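Telomere length regulator taz1 (PDB 4ZMK) binds double-stranded telomeric DNA as a homodimer and regulates telomere length and function in fission yeast, this chain being its dimerization domain. Local coordinates at residues S4-I18 against F53-S67. Sequence-based numbering, arbitrary orientation.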
loop_
_atom_site.group_PDB
_atom_site.type_symbol
_atom_site.label_atom_id
_atom_site.label_comp_id
_atom_site.label_asym_id
_atom_site.label_seq_id
_atom_site.Cartn_x
_atom_site.Cartn_y
_atom_site.Cartn_z
ATOM N N SER A 4 10.750 3.200 9.476
ATOM C CA SER A 4 9.548 3.161 8.653
ATOM C C SER A 4 8.305 2.752 9.444
ATOM O O SER A 4 7.257 3.348 9.269
ATOM C CB SER A 4 9.742 2.224 7.463
ATOM O OG SER A 4 10.784 2.687 6.631
ATOM N N GLU A 5 8.417 1.748 10.310
ATOM C CA GLU A 5 7.289 1.323 11.136
ATOM C C GLU A 5 6.743 2.485 11.967
ATOM O O GLU A 5 5.532 2.695 12.046
ATOM C CB GLU A 5 7.699 0.171 12.056
ATOM C CG GLU A 5 8.048 -1.105 11.326
ATOM C CD GLU A 5 8.453 -2.224 12.262
ATOM O OE1 GLU A 5 8.864 -1.928 13.404
ATOM O OE2 GLU A 5 8.355 -3.401 11.856
ATOM N N ARG A 6 7.646 3.245 12.580
ATOM C CA ARG A 6 7.255 4.357 13.423
ATOM C C ARG A 6 6.718 5.516 12.593
ATOM O O ARG A 6 5.706 6.120 12.945
ATOM C CB ARG A 6 8.435 4.812 14.270
ATOM C CG ARG A 6 8.126 5.972 15.192
ATOM C CD ARG A 6 7.536 5.513 16.515
ATOM N NE ARG A 6 7.386 6.644 17.429
ATOM C CZ ARG A 6 6.219 7.113 17.864
ATOM N NH1 ARG A 6 5.087 6.539 17.485
ATOM N NH2 ARG A 6 6.183 8.152 18.691
ATOM N N THR A 7 7.389 5.820 11.489
ATOM C CA THR A 7 7.036 6.974 10.676
ATOM C C THR A 7 5.673 6.760 10.020
ATOM O O THR A 7 4.885 7.702 9.895
ATOM C CB THR A 7 8.118 7.250 9.600
ATOM O OG1 THR A 7 9.354 7.573 10.239
ATOM C CG2 THR A 7 7.734 8.400 8.704
ATOM N N LEU A 8 5.386 5.516 9.636
ATOM C CA LEU A 8 4.144 5.184 8.929
ATOM C C LEU A 8 3.010 4.798 9.879
ATOM O O LEU A 8 1.886 4.530 9.449
ATOM C CB LEU A 8 4.382 4.045 7.929
ATOM C CG LEU A 8 5.362 4.347 6.804
ATOM C CD1 LEU A 8 5.457 3.178 5.843
ATOM C CD2 LEU A 8 4.941 5.626 6.079
ATOM N N GLY A 9 3.315 4.751 11.166
ATOM C CA GLY A 9 2.302 4.503 12.177
ATOM C C GLY A 9 1.723 3.105 12.124
ATOM O O GLY A 9 0.522 2.921 12.312
ATOM N N LEU A 10 2.587 2.118 11.907
ATOM C CA LEU A 10 2.141 0.770 11.604
ATOM C C LEU A 10 2.304 -0.249 12.722
ATOM O O LEU A 10 2.050 -1.430 12.510
ATOM C CB LEU A 10 2.885 0.263 10.368
ATOM C CG LEU A 10 2.604 0.995 9.050
ATOM C CD1 LEU A 10 3.438 0.372 7.922
ATOM C CD2 LEU A 10 1.117 0.982 8.703
ATOM N N ASN A 11 2.701 0.178 13.915
ATOM C CA ASN A 11 3.072 -0.818 14.917
ATOM C C ASN A 11 1.896 -1.598 15.497
ATOM O O ASN A 11 2.101 -2.523 16.269
ATOM C CB ASN A 11 3.890 -0.186 16.050
ATOM C CG ASN A 11 3.092 0.761 16.902
ATOM O OD1 ASN A 11 1.863 0.768 16.883
ATOM N ND2 ASN A 11 3.796 1.579 17.669
ATOM N N SER A 12 0.673 -1.243 15.121
ATOM C CA SER A 12 -0.491 -2.012 15.568
ATOM C C SER A 12 -1.319 -2.562 14.418
ATOM O O SER A 12 -2.375 -3.132 14.652
ATOM C CB SER A 12 -1.410 -1.162 16.462
ATOM O OG SER A 12 -0.790 -0.822 17.687
ATOM N N ILE A 13 -0.858 -2.403 13.182
ATOM C CA ILE A 13 -1.731 -2.688 12.049
ATOM C C ILE A 13 -2.076 -4.174 11.926
ATOM O O ILE A 13 -3.030 -4.536 11.251
ATOM C CB ILE A 13 -1.123 -2.178 10.726
ATOM C CG1 ILE A 13 -2.226 -2.012 9.676
ATOM C CG2 ILE A 13 -0.017 -3.090 10.249
ATOM C CD1 ILE A 13 -1.801 -1.247 8.462
ATOM N N ASP A 14 -1.334 -5.039 12.605
ATOM C CA ASP A 14 -1.631 -6.464 12.518
ATOM C C ASP A 14 -2.390 -6.942 13.746
ATOM O O ASP A 14 -2.533 -8.144 13.972
ATOM C CB ASP A 14 -0.352 -7.283 12.325
ATOM C CG ASP A 14 0.642 -7.078 13.434
ATOM O OD1 ASP A 14 0.569 -6.032 14.115
ATOM O OD2 ASP A 14 1.505 -7.962 13.613
ATOM N N ASN A 15 -2.875 -5.986 14.534
ATOM C CA ASN A 15 -3.791 -6.264 15.635
ATOM C C ASN A 15 -5.184 -6.449 15.064
ATOM O O ASN A 15 -5.706 -5.552 14.412
ATOM C CB ASN A 15 -3.762 -5.122 16.662
ATOM C CG ASN A 15 -4.658 -5.371 17.880
ATOM O OD1 ASN A 15 -5.602 -6.163 17.841
ATOM N ND2 ASN A 15 -4.370 -4.662 18.966
ATOM N N THR A 16 -5.787 -7.608 15.305
ATOM C CA THR A 16 -7.080 -7.917 14.707
ATOM C C THR A 16 -8.239 -7.124 15.313
ATOM O O THR A 16 -9.344 -7.127 14.765
ATOM C CB THR A 16 -7.411 -9.409 14.832
ATOM O OG1 THR A 16 -7.562 -9.739 16.216
ATOM C CG2 THR A 16 -6.307 -10.268 14.209
ATOM N N GLU A 17 -8.002 -6.454 16.438
ATOM C CA GLU A 17 -9.044 -5.635 17.050
ATOM C C GLU A 17 -9.286 -4.383 16.210
ATOM O O GLU A 17 -10.331 -3.744 16.325
ATOM C CB GLU A 17 -8.681 -5.258 18.493
ATOM C CG GLU A 17 -9.876 -4.806 19.334
ATOM C CD GLU A 17 -9.545 -4.640 20.812
ATOM O OE1 GLU A 17 -8.359 -4.765 21.183
ATOM O OE2 GLU A 17 -10.476 -4.390 21.609
ATOM N N ILE A 18 -8.313 -4.049 15.364
ATOM C CA ILE A 18 -8.423 -2.936 14.435
ATOM C C ILE A 18 -9.317 -3.338 13.279
ATOM O O ILE A 18 -9.064 -4.351 12.633
ATOM C CB ILE A 18 -7.052 -2.523 13.907
ATOM C CG1 ILE A 18 -6.232 -1.908 15.031
ATOM C CG2 ILE A 18 -7.185 -1.532 12.778
ATOM C CD1 ILE A 18 -4.908 -1.399 14.577
ATOM N N PHE A 53 9.667 2.271 2.946
ATOM C CA PHE A 53 8.264 2.459 3.311
ATOM C C PHE A 53 7.370 1.372 2.692
ATOM O O PHE A 53 6.567 0.745 3.379
ATOM C CB PHE A 53 7.757 3.845 2.868
ATOM C CG PHE A 53 8.218 4.985 3.740
ATOM C CD1 PHE A 53 7.908 6.292 3.407
ATOM C CD2 PHE A 53 8.957 4.753 4.885
ATOM C CE1 PHE A 53 8.330 7.348 4.199
ATOM C CE2 PHE A 53 9.381 5.808 5.686
ATOM C CZ PHE A 53 9.071 7.106 5.342
ATOM N N SER A 54 7.512 1.165 1.387
ATOM C CA SER A 54 6.685 0.220 0.644
ATOM C C SER A 54 6.829 -1.201 1.177
ATOM O O SER A 54 5.852 -1.895 1.412
ATOM C CB SER A 54 7.050 0.264 -0.840
ATOM O OG SER A 54 6.218 -0.591 -1.601
ATOM N N HIS A 55 8.077 -1.612 1.351
ATOM C CA HIS A 55 8.434 -2.926 1.857
ATOM C C HIS A 55 7.953 -3.167 3.279
ATOM O O HIS A 55 7.479 -4.247 3.615
ATOM C CB HIS A 55 9.949 -3.094 1.796
ATOM C CG HIS A 55 10.412 -4.477 2.112
ATOM N ND1 HIS A 55 11.085 -4.787 3.277
ATOM C CD2 HIS A 55 10.300 -5.632 1.423
ATOM C CE1 HIS A 55 11.366 -6.074 3.287
ATOM N NE2 HIS A 55 10.903 -6.614 2.169
ATOM N N THR A 56 8.109 -2.160 4.121
ATOM C CA THR A 56 7.680 -2.241 5.506
ATOM C C THR A 56 6.162 -2.394 5.580
ATOM O O THR A 56 5.649 -3.191 6.350
ATOM C CB THR A 56 8.143 -0.990 6.276
ATOM O OG1 THR A 56 9.574 -0.931 6.250
ATOM C CG2 THR A 56 7.638 -0.976 7.726
ATOM N N LEU A 57 5.454 -1.624 4.763
ATOM C CA LEU A 57 4.008 -1.680 4.711
ATOM C C LEU A 57 3.532 -3.055 4.218
ATOM O O LEU A 57 2.633 -3.659 4.801
ATOM C CB LEU A 57 3.483 -0.567 3.815
ATOM C CG LEU A 57 1.978 -0.431 3.624
ATOM C CD1 LEU A 57 1.315 -0.124 4.921
ATOM C CD2 LEU A 57 1.693 0.677 2.637
ATOM N N SER A 58 4.156 -3.553 3.157
ATOM C CA SER A 58 3.803 -4.856 2.597
ATOM C C SER A 58 3.979 -5.956 3.656
ATOM O O SER A 58 3.116 -6.795 3.862
ATOM C CB SER A 58 4.661 -5.145 1.375
ATOM O OG SER A 58 4.235 -6.306 0.703
ATOM N N LYS A 59 5.102 -5.909 4.347
ATOM C CA LYS A 59 5.442 -6.893 5.355
ATOM C C LYS A 59 4.429 -6.840 6.501
ATOM O O LYS A 59 4.075 -7.873 7.081
ATOM C CB LYS A 59 6.875 -6.639 5.836
ATOM C CG LYS A 59 7.388 -7.553 6.897
ATOM C CD LYS A 59 8.758 -7.099 7.395
ATOM C CE LYS A 59 9.054 -7.714 8.766
ATOM N NZ LYS A 59 10.201 -7.077 9.470
ATOM N N SER A 60 3.921 -5.641 6.795
ATOM C CA SER A 60 2.975 -5.493 7.892
ATOM C C SER A 60 1.584 -5.977 7.491
ATOM O O SER A 60 0.838 -6.480 8.329
ATOM C CB SER A 60 2.918 -4.042 8.374
ATOM O OG SER A 60 2.045 -3.262 7.581
ATOM N N LEU A 61 1.247 -5.854 6.214
ATOM C CA LEU A 61 -0.052 -6.327 5.735
ATOM C C LEU A 61 -0.078 -7.861 5.631
ATOM O O LEU A 61 -1.108 -8.500 5.840
ATOM C CB LEU A 61 -0.391 -5.662 4.399
ATOM C CG LEU A 61 -0.611 -4.144 4.528
ATOM C CD1 LEU A 61 -1.179 -3.562 3.269
ATOM C CD2 LEU A 61 -1.541 -3.857 5.701
ATOM N N LYS A 62 1.068 -8.451 5.324
ATOM C CA LYS A 62 1.201 -9.901 5.342
ATOM C C LYS A 62 1.025 -10.407 6.770
ATOM O O LYS A 62 0.377 -11.423 7.004
ATOM C CB LYS A 62 2.557 -10.331 4.776
ATOM C CG LYS A 62 2.756 -9.989 3.303
ATOM C CD LYS A 62 4.172 -10.323 2.836
ATOM C CE LYS A 62 4.401 -9.870 1.399
ATOM N NZ LYS A 62 5.783 -10.123 0.905
ATOM N N SER A 63 1.599 -9.680 7.724
ATOM C CA SER A 63 1.463 -10.023 9.131
ATOM C C SER A 63 0.008 -9.884 9.570
ATOM O O SER A 63 -0.519 -10.732 10.285
ATOM C CB SER A 63 2.366 -9.140 9.989
ATOM O OG SER A 63 2.316 -9.520 11.352
ATOM N N ARG A 64 -0.641 -8.812 9.137
ATOM C CA ARG A 64 -2.046 -8.619 9.467
ATOM C C ARG A 64 -2.902 -9.734 8.871
ATOM O O ARG A 64 -3.738 -10.305 9.553
ATOM C CB ARG A 64 -2.535 -7.253 8.983
ATOM C CG ARG A 64 -4.028 -7.061 9.159
ATOM C CD ARG A 64 -4.495 -5.671 8.785
ATOM N NE ARG A 64 -5.930 -5.572 8.987
ATOM C CZ ARG A 64 -6.494 -5.330 10.163
ATOM N NH1 ARG A 64 -5.740 -5.135 11.242
ATOM N NH2 ARG A 64 -7.814 -5.280 10.260
ATOM N N ALA A 65 -2.682 -10.047 7.598
ATOM C CA ALA A 65 -3.385 -11.150 6.929
ATOM C C ALA A 65 -3.240 -12.465 7.682
ATOM O O ALA A 65 -4.199 -13.227 7.811
ATOM C CB ALA A 65 -2.885 -11.317 5.507
ATOM N N LYS A 66 -2.036 -12.737 8.171
ATOM C CA LYS A 66 -1.806 -13.914 8.995
ATOM C C LYS A 66 -2.659 -13.883 10.277
ATOM O O LYS A 66 -3.389 -14.825 10.558
ATOM C CB LYS A 66 -0.331 -14.037 9.355
ATOM C CG LYS A 66 -0.050 -15.241 10.223
ATOM C CD LYS A 66 1.398 -15.350 10.636
ATOM C CE LYS A 66 1.625 -16.716 11.269
ATOM N NZ LYS A 66 3.052 -17.035 11.442
ATOM N N SER A 67 -2.572 -12.792 11.035
ATOM C CA SER A 67 -3.350 -12.638 12.258
ATOM C C SER A 67 -4.836 -12.783 12.016
ATOM O O SER A 67 -5.543 -13.355 12.839
ATOM C CB SER A 67 -3.073 -11.287 12.907
ATOM O OG SER A 67 -1.782 -11.265 13.479
HETATM O O HOH W 1 12.774 0.136 6.796
HETATM O O HOH W 2 6.625 -4.323 9.446
#
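In the dimerization domain of Taz1, the short N-terminal helix 3-7 and the irregular chain after it lie along one side of the long helix 44-70, fixed by apolar contacts at one end and by Arg64 at the other. Leu8 sets CD2 over the middle of the Phe53 ring, a CH-pi contact 4.0 Å from the centroid, while Ser4 OG comes in at the ring edge, 3.3 Å from Phe53 CD2. The ring also touches Ile34 and Leu37 of helix 20-40. A Schellman motif, with Gly9 at positive phi, closes the short helix; Leu10 CD1 then meets Leu57 CD1 at 3.7 Å, the two side chains crossing nearly at right angles. Ile13 splits its branches: CG2 rests on Ser60, and CD1 reaches Leu61 CD2. Beyond it, in one of two conformers, Ser63 OG donates to Asp14 OD2 at 2.9 Å on the anti side of the carboxylate. Arg64 runs extended from CG to NE, with CG anti to the backbone N (chi1 173°), which carries its guanidinium to the turns of residues 12-18, whose carbonyls meet it at the edge. Arg64 NH1 donates to Ile13 O at 2.8 Å. The same Arg64 NH1 makes a more bent bond to Asn15 O at 3.2 Å, above that carbonyl's plane, with Ile18 N on the opposite face. Arg64 NH2 sends a straighter bond (166°) to Ile18 O at 2.8 Å and forms a salt bridge with Glu20 of the second subunit. A leucine in its place would probably leave Ile13 O and Ile18 O without their guanidinium donors, Asn15 O with one donor of the two, and that glutamate without its charge partner. Arginine thus ties consecutive beta turns to a helix of a helical homodimer, with Leu57 and Leu61 also packing on the second subunit.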